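Local coordinates for hypothetical protein TTHA1785 (Thermus thermophilus, PDB 2EPG) that probably joins RNA ends as a GTP- and manganese-dependent RtcB ligase, sealing 3'-phosphate or 2',3'-cyclic phosphate ends to 5'-hydroxyl ends, at residues 85-90 with 403-408; 340-345 with 353-358. One frame throughout, in Å; residues are numbered along the deposited sequence.

Contact 1: 85-90 with 403-408; sequences GGVAAF and VSFGSS
Phe405 reaches strand 86-90 from the turn that follows helix 398-403, where both it and Gly406 have positive phi. Its CB sends CG anti to the carbonyl carbon (chi1 -63°). Beyond CG, CD1 of Phe405 is 4.3 Å from CG1 of Val87, which approaches obliquely, and the tip atoms CE2 and CZ are each 3.8 Å from CB of Ala89. That methyl stands over the centre of one ring face, 3.8 Å from the Phe405 centroid and nearly on the ring normal, a CH-pi contact, while His347 meets the ring edge-to-face. No hydrogen bond crosses between the segments; alternate strand residues, Val87 and Ala89, pack on the turn, and Leu71 and Met73 of strand 70-73 widen the same apolar layer. Gly85 and Gly86 both face Lys357 in a G1 beta bulge. Val87 holds CG1 anti to its backbone N (chi1 172°), which brings that methyl 3.6 Å from Ser407 OG, a hydroxyl whose strongest partner is Arg356 NE. CG2 of Val87 meets Ser407 CB at 3.8 Å. Ser404 OG lies 2.8 Å from Ser407 O, in its carbonyl plane and on a lone pair, with Ala400 O as a second partner.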
ATOM      1  N   GLY A  85       8.347   1.821  -6.399  1.00 30.46           N
ATOM      2  CA  GLY A  85       8.988   0.651  -5.833  1.00 29.34           C
ATOM      3  C   GLY A  85      10.103   1.111  -4.894  1.00 30.64           C
ATOM      4  O   GLY A  85      10.873   0.307  -4.389  1.00 32.85           O
ATOM      5  N   GLY A  86      10.187   2.414  -4.644  1.00 29.67           N
ATOM      6  CA  GLY A  86      11.242   2.918  -3.786  1.00 29.85           C
ATOM      7  C   GLY A  86      10.947   3.038  -2.297  1.00 27.75           C
ATOM      8  O   GLY A  86       9.810   3.225  -1.886  1.00 27.83           O
ATOM      9  N   VAL A  87      12.000   2.917  -1.496  1.00 27.58           N
ATOM     10  CA  VAL A  87      11.934   3.036  -0.048  1.00 24.68           C
ATOM     11  C   VAL A  87      13.107   3.942   0.308  1.00 25.89           C
ATOM     12  O   VAL A  87      14.252   3.682  -0.100  1.00 25.19           O
ATOM     13  CB  VAL A  87      12.105   1.659   0.645  1.00 27.51           C
ATOM     14  CG1 VAL A  87      12.228   1.831   2.161  1.00 23.45           C
ATOM     15  CG2 VAL A  87      10.926   0.757   0.313  1.00 26.32           C
ATOM     16  N   ALA A  88      12.834   5.007   1.057  1.00 25.04           N
ATOM     17  CA  ALA A  88      13.894   5.944   1.442  1.00 25.07           C
ATOM     18  C   ALA A  88      13.632   6.489   2.830  1.00 24.04           C
ATOM     19  O   ALA A  88      12.621   7.147   3.062  1.00 24.05           O
ATOM     20  CB  ALA A  88      13.972   7.105   0.424  1.00 24.57           C
ATOM     21  N   ALA A  89      14.548   6.216   3.750  1.00 23.64           N
ATOM     22  CA  ALA A  89      14.414   6.673   5.121  1.00 23.81           C
ATOM     23  C   ALA A  89      15.221   7.964   5.306  1.00 25.64           C
ATOM     24  O   ALA A  89      16.328   8.099   4.763  1.00 25.41           O
ATOM     25  CB  ALA A  89      14.907   5.580   6.077  1.00 23.71           C
ATOM     26  N   PHE A  90      14.643   8.914   6.046  1.00 25.68           N
ATOM     27  CA  PHE A  90      15.277  10.200   6.315  1.00 25.31           C
ATOM     28  C   PHE A  90      15.298  10.494   7.814  1.00 26.35           C
ATOM     29  O   PHE A  90      14.284  10.328   8.493  1.00 27.51           O
ATOM     30  CB  PHE A  90      14.539  11.306   5.561  1.00 25.84           C
ATOM     31  CG  PHE A  90      14.790  11.287   4.067  1.00 24.90           C
ATOM     32  CD1 PHE A  90      14.009  10.503   3.220  1.00 24.87           C
ATOM     33  CD2 PHE A  90      15.828  12.029   3.520  1.00 24.00           C
ATOM     34  CE1 PHE A  90      14.257  10.461   1.848  1.00 24.08           C
ATOM     35  CE2 PHE A  90      16.088  11.993   2.145  1.00 25.54           C
ATOM     36  CZ  PHE A  90      15.304  11.212   1.309  1.00 23.21           C
ATOM     37  N   VAL A 403      17.845  -5.279   6.345  1.00 24.81           N
ATOM     38  CA  VAL A 403      18.224  -4.752   5.038  1.00 26.96           C
ATOM     39  C   VAL A 403      17.311  -3.869   4.215  1.00 27.87           C
ATOM     40  O   VAL A 403      17.756  -3.339   3.199  1.00 30.54           O
ATOM     41  CB  VAL A 403      18.683  -5.908   4.105  1.00 27.74           C
ATOM     42  CG1 VAL A 403      19.662  -6.825   4.871  1.00 26.82           C
ATOM     43  CG2 VAL A 403      17.474  -6.704   3.591  1.00 27.14           C
ATOM     44  N   SER A 404      16.053  -3.690   4.610  1.00 28.83           N
ATOM     45  CA  SER A 404      15.165  -2.859   3.794  1.00 28.65           C
ATOM     46  C   SER A 404      14.274  -1.962   4.623  1.00 27.69           C
ATOM     47  O   SER A 404      13.196  -1.587   4.174  1.00 31.18           O
ATOM     48  CB  SER A 404      14.290  -3.755   2.896  1.00 28.72           C
ATOM     49  OG  SER A 404      13.428  -4.593   3.652  1.00 27.10           O
ATOM     50  N   PHE A 405      14.724  -1.601   5.817  1.00 27.91           N
ATOM     51  CA  PHE A 405      13.899  -0.796   6.718  1.00 27.27           C
ATOM     52  C   PHE A 405      12.541  -1.507   6.878  1.00 26.54           C
ATOM     53  O   PHE A 405      11.473  -0.890   6.811  1.00 24.80           O
ATOM     54  CB  PHE A 405      13.723   0.621   6.148  1.00 26.10           C
ATOM     55  CG  PHE A 405      15.023   1.388   6.038  1.00 27.04           C
ATOM     56  CD1 PHE A 405      15.607   1.631   4.802  1.00 23.94           C
ATOM     57  CD2 PHE A 405      15.673   1.831   7.184  1.00 26.24           C
ATOM     58  CE1 PHE A 405      16.824   2.306   4.713  1.00 23.72           C
ATOM     59  CE2 PHE A 405      16.893   2.507   7.110  1.00 27.15           C
ATOM     60  CZ  PHE A 405      17.468   2.744   5.865  1.00 26.16           C
ATOM     61  N   GLY A 406      12.602  -2.824   7.065  1.00 25.52           N
ATOM     62  CA  GLY A 406      11.397  -3.618   7.232  1.00 26.30           C
ATOM     63  C   GLY A 406      10.380  -3.364   6.133  1.00 26.25           C
ATOM     64  O   GLY A 406       9.212  -3.108   6.422  1.00 25.48           O
ATOM     65  N   SER A 407      10.828  -3.443   4.878  1.00 25.45           N
ATOM     66  CA  SER A 407       9.984  -3.187   3.718  1.00 24.97           C
ATOM     67  C   SER A 407       9.957  -4.339   2.713  1.00 26.35           C
ATOM     68  O   SER A 407      10.911  -5.098   2.605  1.00 27.56           O
ATOM     69  CB  SER A 407      10.484  -1.941   2.992  1.00 24.15           C
ATOM     70  OG  SER A 407      10.490  -0.820   3.857  1.00 27.16           O
ATOM     71  N   SER A 408       8.862  -4.454   1.970  1.00 24.39           N
ATOM     72  CA  SER A 408       8.770  -5.475   0.960  1.00 25.26           C
ATOM     73  C   SER A 408       8.118  -4.925  -0.308  1.00 26.68           C
ATOM     74  O   SER A 408       7.965  -3.714  -0.460  1.00 27.56           O
ATOM     75  CB  SER A 408       8.014  -6.694   1.490  1.00 23.32           C
ATOM     76  OG  SER A 408       8.262  -7.809   0.653  1.00 26.23           O
TER

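Contact 2: 340-345 with 353-358; sequences NNAKFE and LVHRKG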
ATOM      1  N   ASN A 340       1.575   3.267  -0.609  1.00 31.50           N
ATOM      2  CA  ASN A 340       2.189   4.595  -0.783  1.00 30.28           C
ATOM      3  C   ASN A 340       2.038   5.312   0.551  1.00 31.04           C
ATOM      4  O   ASN A 340       0.913   5.555   0.988  1.00 32.20           O
ATOM      5  CB  ASN A 340       1.482   5.456  -1.850  1.00 31.34           C
ATOM      6  CG  ASN A 340       1.640   4.919  -3.261  1.00 30.78           C
ATOM      7  OD1 ASN A 340       2.720   4.509  -3.668  1.00 31.49           O
ATOM      8  ND2 ASN A 340       0.558   4.949  -4.020  1.00 33.39           N
ATOM      9  N   ASN A 341       3.147   5.646   1.204  1.00 29.79           N
ATOM     10  CA  ASN A 341       3.057   6.342   2.475  1.00 30.55           C
ATOM     11  C   ASN A 341       4.418   6.661   3.073  1.00 30.04           C
ATOM     12  O   ASN A 341       5.401   6.014   2.756  1.00 31.43           O
ATOM     13  CB  ASN A 341       2.284   5.479   3.468  1.00 33.50           C
ATOM     14  CG  ASN A 341       1.295   6.277   4.280  1.00 38.29           C
ATOM     15  OD1 ASN A 341       0.604   5.736   5.148  1.00 41.84           O
ATOM     16  ND2 ASN A 341       1.215   7.574   4.005  1.00 39.33           N
ATOM     17  N   ALA A 342       4.475   7.676   3.927  1.00 30.15           N
ATOM     18  CA  ALA A 342       5.711   8.014   4.626  1.00 29.40           C
ATOM     19  C   ALA A 342       5.296   7.899   6.083  1.00 31.71           C
ATOM     20  O   ALA A 342       4.257   8.427   6.482  1.00 31.37           O
ATOM     21  CB  ALA A 342       6.163   9.427   4.311  1.00 29.92           C
ATOM     22  N   LYS A 343       6.094   7.196   6.873  1.00 30.88           N
ATOM     23  CA  LYS A 343       5.758   6.987   8.269  1.00 30.49           C
ATOM     24  C   LYS A 343       6.977   7.077   9.145  1.00 29.36           C
ATOM     25  O   LYS A 343       8.082   6.713   8.722  1.00 26.85           O
ATOM     26  CB  LYS A 343       5.146   5.600   8.447  1.00 34.38           C
ATOM     27  CG  LYS A 343       4.030   5.303   7.456  1.00 38.28           C
ATOM     28  CD  LYS A 343       3.267   4.085   7.868  1.00 40.21           C
ATOM     29  CE  LYS A 343       2.600   4.286   9.213  1.00 37.95           C
ATOM     30  NZ  LYS A 343       2.163   2.952   9.686  1.00 37.74           N
ATOM     31  N   PHE A 344       6.784   7.562  10.365  1.00 26.80           N
ATOM     32  CA  PHE A 344       7.897   7.634  11.290  1.00 28.00           C
ATOM     33  C   PHE A 344       8.008   6.257  11.929  1.00 28.42           C
ATOM     34  O   PHE A 344       7.042   5.741  12.479  1.00 25.52           O
ATOM     35  CB  PHE A 344       7.666   8.700  12.362  1.00 27.36           C
ATOM     36  CG  PHE A 344       7.887  10.107  11.864  1.00 29.79           C
ATOM     37  CD1 PHE A 344       6.820  10.877  11.408  1.00 28.30           C
ATOM     38  CD2 PHE A 344       9.169  10.651  11.836  1.00 26.00           C
ATOM     39  CE1 PHE A 344       7.037  12.182  10.931  1.00 30.33           C
ATOM     40  CE2 PHE A 344       9.394  11.942  11.365  1.00 28.43           C
ATOM     41  CZ  PHE A 344       8.327  12.712  10.914  1.00 27.33           C
ATOM     42  N   GLU A 345       9.194   5.668  11.859  1.00 27.93           N
ATOM     43  CA  GLU A 345       9.417   4.335  12.406  1.00 27.42           C
ATOM     44  C   GLU A 345      10.782   4.242  13.091  1.00 28.35           C
ATOM     45  O   GLU A 345      11.653   5.089  12.882  1.00 28.20           O
ATOM     46  CB  GLU A 345       9.339   3.301  11.279  1.00 25.49           C
ATOM     47  CG  GLU A 345       8.000   3.247  10.559  1.00 24.66           C
ATOM     48  CD  GLU A 345       7.993   2.287   9.374  1.00 26.69           C
ATOM     49  OE1 GLU A 345       9.065   1.718   9.018  1.00 24.57           O
ATOM     50  OE2 GLU A 345       6.903   2.106   8.790  1.00 26.60           O
ATOM     51  N   LEU A 353      11.936   8.858   9.205  1.00 23.78           N
ATOM     52  CA  LEU A 353      10.750   8.951   8.375  1.00 23.29           C
ATOM     53  C   LEU A 353      10.998   8.088   7.135  1.00 22.19           C
ATOM     54  O   LEU A 353      11.905   8.374   6.351  1.00 20.72           O
ATOM     55  CB  LEU A 353      10.503  10.401   7.949  1.00 24.35           C
ATOM     56  CG  LEU A 353       9.329  10.580   6.983  1.00 24.89           C
ATOM     57  CD1 LEU A 353       8.031  10.295   7.715  1.00 23.30           C
ATOM     58  CD2 LEU A 353       9.342  12.005   6.412  1.00 25.17           C
ATOM     59  N   VAL A 354      10.179   7.059   6.947  1.00 20.87           N
ATOM     60  CA  VAL A 354      10.348   6.159   5.810  1.00 22.07           C
ATOM     61  C   VAL A 354       9.349   6.407   4.686  1.00 24.14           C
ATOM     62  O   VAL A 354       8.141   6.230   4.879  1.00 22.07           O
ATOM     63  CB  VAL A 354      10.213   4.682   6.252  1.00 23.24           C
ATOM     64  CG1 VAL A 354      10.528   3.741   5.070  1.00 22.80           C
ATOM     65  CG2 VAL A 354      11.145   4.413   7.427  1.00 22.19           C
ATOM     66  N   HIS A 355       9.870   6.812   3.520  1.00 24.20           N
ATOM     67  CA  HIS A 355       9.055   7.069   2.340  1.00 24.09           C
ATOM     68  C   HIS A 355       8.951   5.741   1.593  1.00 25.51           C
ATOM     69  O   HIS A 355       9.967   5.072   1.324  1.00 24.72           O
ATOM     70  CB  HIS A 355       9.716   8.077   1.378  1.00 26.51           C
ATOM     71  CG  HIS A 355       9.791   9.485   1.888  1.00 27.90           C
ATOM     72  ND1 HIS A 355      10.691   9.886   2.854  1.00 27.46           N
ATOM     73  CD2 HIS A 355       9.110  10.598   1.519  1.00 26.73           C
ATOM     74  CE1 HIS A 355      10.564  11.189   3.053  1.00 30.50           C
ATOM     75  NE2 HIS A 355       9.613  11.645   2.254  1.00 27.17           N
ATOM     76  N   ARG A 356       7.727   5.372   1.249  1.00 23.03           N
ATOM     77  CA  ARG A 356       7.487   4.142   0.519  1.00 24.29           C
ATOM     78  C   ARG A 356       6.488   4.461  -0.561  1.00 23.49           C
ATOM     79  O   ARG A 356       5.349   4.804  -0.265  1.00 24.25           O
ATOM     80  CB  ARG A 356       6.910   3.043   1.435  1.00 20.84           C
ATOM     81  CG  ARG A 356       7.850   2.536   2.552  1.00 22.70           C
ATOM     82  CD  ARG A 356       7.344   1.206   3.157  1.00 22.01           C
ATOM     83  NE  ARG A 356       8.207   0.691   4.219  1.00 24.33           N
ATOM     84  CZ  ARG A 356       8.106   1.026   5.506  1.00 23.34           C
ATOM     85  NH1 ARG A 356       8.945   0.508   6.392  1.00 21.48           N
ATOM     86  NH2 ARG A 356       7.170   1.877   5.917  1.00 24.81           N
ATOM     87  N   LYS A 357       6.921   4.378  -1.811  1.00 25.15           N
ATOM     88  CA  LYS A 357       6.035   4.625  -2.940  1.00 27.44           C
ATOM     89  C   LYS A 357       6.022   3.328  -3.708  1.00 26.33           C
ATOM     90  O   LYS A 357       7.050   2.925  -4.260  1.00 26.41           O
ATOM     91  CB  LYS A 357       6.560   5.735  -3.857  1.00 28.49           C
ATOM     92  CG  LYS A 357       5.502   6.171  -4.881  1.00 32.18           C
ATOM     93  CD  LYS A 357       6.069   6.730  -6.183  1.00 33.19           C
ATOM     94  CE  LYS A 357       7.108   7.798  -5.973  1.00 32.27           C
ATOM     95  NZ  LYS A 357       7.441   8.517  -7.231  1.00 33.51           N
ATOM     96  N   GLY A 358       4.868   2.672  -3.748  1.00 27.09           N
ATOM     97  CA  GLY A 358       4.777   1.400  -4.447  1.00 27.83           C
ATOM     98  C   GLY A 358       5.630   0.341  -3.766  1.00 29.71           C
ATOM     99  O   GLY A 358       6.354  -0.413  -4.415  1.00 29.99           O
TER
HETATM  100  O   HOH W   1       5.171   3.501   4.216  1.00 43.50           O
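Strands 332-347 and 350-357 form an antiparallel beta hairpin, and 340-345 pairs with 353-358 along it. Two hydrogen-bonded pairs, Asn341 with Arg356 and Lys343 with Val354, satisfy each other's backbone N-H and C=O. Their bonds differ in shape: Asn341 N meets Arg356 O nearly along the C=O axis, whereas Val354 N, with an almost straight N-H...O angle of 176°, lies above the carbonyl plane of Lys343. Asn341 O also accepts from a water, which in turn accepts from Arg356 NH2.

Arg356 and Glu345 project from the same face of the hairpin and meet tip to tip in a buried salt bridge. The arginine is extended from CG to NE and grips the carboxylate end-on: NH1 donates to the syn lone pair of Glu345 OE1 at 2.9 Å, and NH2 reaches Glu345 OE2 at 2.9 Å from above the carboxylate plane. The two planes are 37° apart. CG1 of Val354 covers one guanidinium face, and further bonds from NE to Ser407 OG and from NH1 to Phe405 O fix its rotation. Glu345 OE1 is shared with His347 NE2, and Lys343 NZ turns away to Glu182 and Ser183.

On the other face, CD1 of Leu353 lies over the centre of the Phe344 ring, 3.8 Å from its centroid, and the methyl of Ala342 sits over one face of the His355 imidazole, offset toward its rim. His355 NE2 is bonded to Ser99 N, and ND1 weakly to Ala88 O; Lys357 NZ bonds to Phe82 O and Tyr80 O. Asn340, predicted to bind GMP, donates through ND2 to the backbone O of Asp106, a predicted manganese ligand. Its OD1 closes the strand end, accepting in its carbonyl plane from Gly358 N at 2.8 Å.

Both contacts are largely buried, and strand 86-90 of contact 1 pairs with strand 350-357 of contact 2, whereas strand 407-408 pairs with 360-361; contact 2 is nested within the long chain loop that contact 1 closes. Their chemistry differs. Contact 2 is pairing within a hairpin, built on backbone bonds and a buried ion pair, whereas contact 1 packs a distant turn, through methyls and a ring, onto one face of strand 86-90, the face on which Arg356 also lies. Contact 2 holds a predicted GMP-binding residue, and its Gly358 lies about 4 Å from the side chain of His410, the predicted guanylylated histidine; in contact 1 Val87 stays about 9 Å from His410, side chain to side chain.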